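Local coordinates for purine nucleoside phosphorylase (Thermus thermophilus, PDB 1ODK), which probably catalyses the phosphate-dependent cleavage of purine nucleosides into the free base and a pentose 1-phosphate, probably working as a hexamer, at residues Y119-D130 and F186-G197. Residues are numbered along the deposited sequence; the frame is centred on the assembly and turned at random.
Sequences YLEGRPYAPVPD and FLLGRMRGVRTG
Tyr119 and Leu187 meet where the last turn of helix 114-120 packs on helix 182-192. The tyrosine is a knob in a hole lined by Leu187, Leu188, Met191 and Arg192: Leu188 CD2 sits over one ring face, 4.2 Å from its centroid, in a CH-pi contact, while Met191 SD approaches obliquely, 4.7 Å from the centroid of the Tyr119 ring, a Met-aromatic contact. Leu187, with CG anti to its backbone N (chi1 174°), splits its methyls: CD2 touches Tyr119 CB at 3.7 Å, and CD1 lies over a face of the Tyr125 ring, 3.4 Å from its CE2. At the other end, Arg190 bends at chi2 and chi3 so that NH1 donates a nearly straight bond (167°) to Pro129 O at 3.1 Å. The oxygen lies in the guanidinium plane, but the nitrogen stands above the carbonyl plane. A water accepts from the same NH1 and donates to Val128 O and Phe186 O, tying loop to helix. Pro129 packs over one face of the Phe186 ring, its CD 3.9 Å from the centroid. Beyond a Schellman motif at Gly193, Thr196 O accepts from Asp130 N at 2.8 Å; Asp130, its carboxylate along aliphatic Arg195, N-caps helix 131-144 through OD2 and Val133 N. Gln107 of the second subunit bonds to Arg190 NH2 and Pro129 O. In this phosphorylase-superfamily alpha/beta fold the loop thus wraps helix 182-192 from helix 114-120 to strand 195-205, with strand 108-112 beside Phe186 and helix 67-79 against Leu188, its Glu75 hydrogen-bonding Tyr119 OH and salt-bridging Arg192.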
loop_
_atom_site.group_PDB
_atom_site.type_symbol
_atom_site.label_atom_id
_atom_site.label_comp_id
_atom_site.label_asym_id
_atom_site.label_seq_id
_atom_site.Cartn_x
_atom_site.Cartn_y
_atom_site.Cartn_z
ATOM N N TYR B 119 10.225 -6.432 9.128
ATOM C CA TYR B 119 11.110 -7.548 8.788
ATOM C C TYR B 119 10.857 -8.026 7.355
ATOM O O TYR B 119 11.792 -8.365 6.628
ATOM C CB TYR B 119 10.888 -8.734 9.736
ATOM C CG TYR B 119 11.619 -8.662 11.060
ATOM C CD1 TYR B 119 10.920 -8.526 12.265
ATOM C CD2 TYR B 119 13.006 -8.802 11.115
ATOM C CE1 TYR B 119 11.592 -8.540 13.494
ATOM C CE2 TYR B 119 13.686 -8.817 12.335
ATOM C CZ TYR B 119 12.975 -8.692 13.517
ATOM O OH TYR B 119 13.647 -8.762 14.714
ATOM N N LEU B 120 9.585 -8.047 6.964
ATOM C CA LEU B 120 9.173 -8.506 5.638
ATOM C C LEU B 120 9.205 -7.419 4.569
ATOM O O LEU B 120 8.942 -7.692 3.396
ATOM C CB LEU B 120 7.757 -9.082 5.706
ATOM C CG LEU B 120 7.526 -10.378 6.492
ATOM C CD1 LEU B 120 6.045 -10.501 6.820
ATOM C CD2 LEU B 120 8.013 -11.584 5.678
ATOM N N GLU B 121 9.523 -6.194 4.974
ATOM C CA GLU B 121 9.564 -5.075 4.046
ATOM C C GLU B 121 8.204 -4.910 3.370
ATOM O O GLU B 121 8.123 -4.636 2.170
ATOM C CB GLU B 121 10.656 -5.291 2.993
ATOM C CG GLU B 121 12.041 -5.476 3.595
ATOM C CD GLU B 121 13.157 -5.435 2.560
ATOM O OE1 GLU B 121 13.101 -6.204 1.577
ATOM O OE2 GLU B 121 14.098 -4.634 2.738
ATOM N N GLY B 122 7.139 -5.101 4.148
ATOM C CA GLY B 122 5.791 -4.946 3.631
ATOM C C GLY B 122 5.227 -6.061 2.766
ATOM O O GLY B 122 4.103 -5.948 2.272
ATOM N N ARG B 123 5.982 -7.135 2.578
ATOM C CA ARG B 123 5.508 -8.250 1.761
ATOM C C ARG B 123 4.503 -9.141 2.488
ATOM O O ARG B 123 4.494 -9.216 3.719
ATOM C CB ARG B 123 6.700 -9.079 1.280
ATOM C CG ARG B 123 7.582 -8.297 0.324
ATOM C CD ARG B 123 8.894 -8.983 0.003
ATOM N NE ARG B 123 9.640 -8.208 -0.989
ATOM C CZ ARG B 123 10.909 -7.835 -0.856
ATOM N NH1 ARG B 123 11.592 -8.162 0.235
ATOM N NH2 ARG B 123 11.496 -7.131 -1.814
ATOM N N PRO B 124 3.628 -9.821 1.728
ATOM C CA PRO B 124 2.625 -10.705 2.333
ATOM C C PRO B 124 3.312 -11.875 3.035
ATOM O O PRO B 124 4.453 -12.211 2.721
ATOM C CB PRO B 124 1.796 -11.169 1.133
ATOM C CG PRO B 124 1.998 -10.077 0.117
ATOM C CD PRO B 124 3.455 -9.757 0.267
ATOM N N TYR B 125 2.611 -12.495 3.977
ATOM C CA TYR B 125 3.172 -13.622 4.714
ATOM C C TYR B 125 2.084 -14.328 5.512
ATOM O O TYR B 125 1.028 -13.756 5.782
ATOM C CB TYR B 125 4.266 -13.128 5.669
ATOM C CG TYR B 125 5.092 -14.233 6.294
ATOM C CD1 TYR B 125 5.919 -15.037 5.511
ATOM C CD2 TYR B 125 5.058 -14.465 7.672
ATOM C CE1 TYR B 125 6.699 -16.046 6.082
ATOM C CE2 TYR B 125 5.835 -15.472 8.255
ATOM C CZ TYR B 125 6.657 -16.256 7.453
ATOM O OH TYR B 125 7.465 -17.221 8.023
ATOM N N ALA B 126 2.348 -15.575 5.883
ATOM C CA ALA B 126 1.408 -16.367 6.669
ATOM C C ALA B 126 2.147 -16.862 7.907
ATOM O O ALA B 126 2.728 -17.940 7.900
ATOM C CB ALA B 126 0.898 -17.551 5.845
ATOM N N PRO B 127 2.153 -16.059 8.986
ATOM C CA PRO B 127 2.841 -16.458 10.219
ATOM C C PRO B 127 2.241 -17.736 10.784
ATOM O O PRO B 127 1.053 -17.773 11.094
ATOM C CB PRO B 127 2.609 -15.268 11.156
ATOM C CG PRO B 127 2.431 -14.096 10.197
ATOM C CD PRO B 127 1.580 -14.710 9.108
ATOM N N VAL B 128 3.062 -18.776 10.905
ATOM C CA VAL B 128 2.619 -20.054 11.451
ATOM C C VAL B 128 3.660 -20.615 12.418
ATOM O O VAL B 128 4.852 -20.348 12.295
ATOM C CB VAL B 128 2.356 -21.107 10.337
ATOM C CG1 VAL B 128 1.134 -20.709 9.520
ATOM C CG2 VAL B 128 3.577 -21.243 9.441
ATOM N N PRO B 129 3.213 -21.392 13.408
ATOM C CA PRO B 129 4.135 -21.979 14.383
ATOM C C PRO B 129 4.936 -23.108 13.739
ATOM O O PRO B 129 4.702 -23.465 12.580
ATOM C CB PRO B 129 3.194 -22.500 15.464
ATOM C CG PRO B 129 1.990 -22.940 14.651
ATOM C CD PRO B 129 1.818 -21.768 13.699
ATOM N N ASP B 130 5.897 -23.650 14.476
ATOM C CA ASP B 130 6.662 -24.780 13.968
ATOM C C ASP B 130 5.621 -25.903 13.915
ATOM O O ASP B 130 4.830 -26.055 14.842
ATOM C CB ASP B 130 7.772 -25.158 14.943
ATOM C CG ASP B 130 8.397 -26.485 14.601
ATOM O OD1 ASP B 130 9.110 -26.559 13.578
ATOM O OD2 ASP B 130 8.155 -27.455 15.346
ATOM N N PHE B 186 6.294 -16.270 15.369
ATOM C CA PHE B 186 6.205 -17.244 14.283
ATOM C C PHE B 186 7.174 -16.896 13.157
ATOM O O PHE B 186 7.898 -17.762 12.666
ATOM C CB PHE B 186 4.765 -17.311 13.750
ATOM C CG PHE B 186 3.780 -17.940 14.711
ATOM C CD1 PHE B 186 2.412 -17.878 14.464
ATOM C CD2 PHE B 186 4.222 -18.603 15.857
ATOM C CE1 PHE B 186 1.494 -18.463 15.342
ATOM C CE2 PHE B 186 3.319 -19.192 16.741
ATOM C CZ PHE B 186 1.951 -19.120 16.482
ATOM N N LEU B 187 7.181 -15.629 12.751
ATOM C CA LEU B 187 8.076 -15.173 11.692
ATOM C C LEU B 187 9.529 -15.417 12.080
ATOM O O LEU B 187 10.306 -15.987 11.307
ATOM C CB LEU B 187 7.869 -13.676 11.422
ATOM C CG LEU B 187 8.846 -13.047 10.421
ATOM C CD1 LEU B 187 8.672 -13.718 9.069
ATOM C CD2 LEU B 187 8.603 -11.543 10.313
ATOM N N LEU B 188 9.901 -14.983 13.280
ATOM C CA LEU B 188 11.273 -15.156 13.737
ATOM C C LEU B 188 11.650 -16.625 13.871
ATOM O O LEU B 188 12.815 -16.987 13.699
ATOM C CB LEU B 188 11.487 -14.420 15.065
ATOM C CG LEU B 188 11.530 -12.895 14.892
ATOM C CD1 LEU B 188 11.601 -12.212 16.251
ATOM C CD2 LEU B 188 12.738 -12.509 14.033
ATOM N N GLY B 189 10.673 -17.471 14.178
ATOM C CA GLY B 189 10.954 -18.891 14.293
ATOM C C GLY B 189 11.487 -19.409 12.966
ATOM O O GLY B 189 12.479 -20.148 12.915
ATOM N N ARG B 190 10.834 -19.019 11.876
ATOM C CA ARG B 190 11.277 -19.449 10.555
ATOM C C ARG B 190 12.580 -18.757 10.134
ATOM O O ARG B 190 13.501 -19.403 9.630
ATOM C CB ARG B 190 10.181 -19.189 9.514
ATOM C CG ARG B 190 8.967 -20.121 9.624
ATOM C CD ARG B 190 9.396 -21.586 9.562
ATOM N NE ARG B 190 8.386 -22.453 8.963
ATOM C CZ ARG B 190 7.275 -22.858 9.571
ATOM N NH1 ARG B 190 7.017 -22.479 10.817
ATOM N NH2 ARG B 190 6.418 -23.647 8.929
ATOM N N MET B 191 12.666 -17.450 10.354
ATOM C CA MET B 191 13.864 -16.697 9.977
ATOM C C MET B 191 15.126 -17.160 10.701
ATOM O O MET B 191 16.207 -17.235 10.106
ATOM C CB MET B 191 13.674 -15.202 10.265
ATOM C CG MET B 191 12.660 -14.481 9.381
ATOM S SD MET B 191 12.467 -12.757 9.905
ATOM C CE MET B 191 14.034 -12.064 9.395
ATOM N N ARG B 192 14.987 -17.459 11.988
ATOM C CA ARG B 192 16.128 -17.863 12.796
ATOM C C ARG B 192 16.308 -19.367 12.923
ATOM O O ARG B 192 17.238 -19.831 13.580
ATOM C CB ARG B 192 16.018 -17.234 14.188
ATOM C CG ARG B 192 15.823 -15.715 14.167
ATOM C CD ARG B 192 16.896 -15.005 13.336
ATOM N NE ARG B 192 16.651 -13.567 13.278
ATOM C CZ ARG B 192 16.913 -12.796 12.229
ATOM N NH1 ARG B 192 16.644 -11.499 12.285
ATOM N NH2 ARG B 192 17.439 -13.313 11.124
ATOM N N GLY B 193 15.415 -20.125 12.301
ATOM C CA GLY B 193 15.514 -21.573 12.348
ATOM C C GLY B 193 15.279 -22.219 13.702
ATOM O O GLY B 193 15.984 -23.155 14.072
ATOM N N VAL B 194 14.303 -21.720 14.454
ATOM C CA VAL B 194 13.985 -22.303 15.751
ATOM C C VAL B 194 12.512 -22.700 15.747
ATOM O O VAL B 194 11.751 -22.265 14.887
ATOM C CB VAL B 194 14.284 -21.327 16.926
ATOM C CG1 VAL B 194 15.788 -21.160 17.091
ATOM C CG2 VAL B 194 13.631 -19.972 16.685
ATOM N N ARG B 195 12.117 -23.532 16.702
ATOM C CA ARG B 195 10.741 -24.006 16.776
ATOM C C ARG B 195 9.903 -23.185 17.734
ATOM O O ARG B 195 10.233 -23.069 18.914
ATOM C CB ARG B 195 10.735 -25.471 17.200
ATOM C CG ARG B 195 11.515 -26.363 16.252
ATOM C CD ARG B 195 11.490 -27.820 16.694
ATOM N NE ARG B 195 11.961 -28.697 15.627
ATOM C CZ ARG B 195 11.956 -30.024 15.689
ATOM N NH1 ARG B 195 11.504 -30.637 16.778
ATOM N NH2 ARG B 195 12.396 -30.739 14.660
ATOM N N THR B 196 8.810 -22.625 17.220
ATOM C CA THR B 196 7.925 -21.798 18.028
ATOM C C THR B 196 6.489 -22.297 18.051
ATOM O O THR B 196 6.090 -23.150 17.262
ATOM C CB THR B 196 7.917 -20.334 17.523
ATOM O OG1 THR B 196 7.365 -20.286 16.202
ATOM C CG2 THR B 196 9.337 -19.778 17.482
ATOM N N GLY B 197 5.714 -21.740 18.969
ATOM C CA GLY B 197 4.323 -22.108 19.101
ATOM C C GLY B 197 3.657 -21.122 20.034
ATOM O O GLY B 197 4.329 -20.326 20.695
HETATM O O HOH W 1 5.794 -18.342 10.068
HETATM O O HOH W 2 7.473 -20.360 12.832
#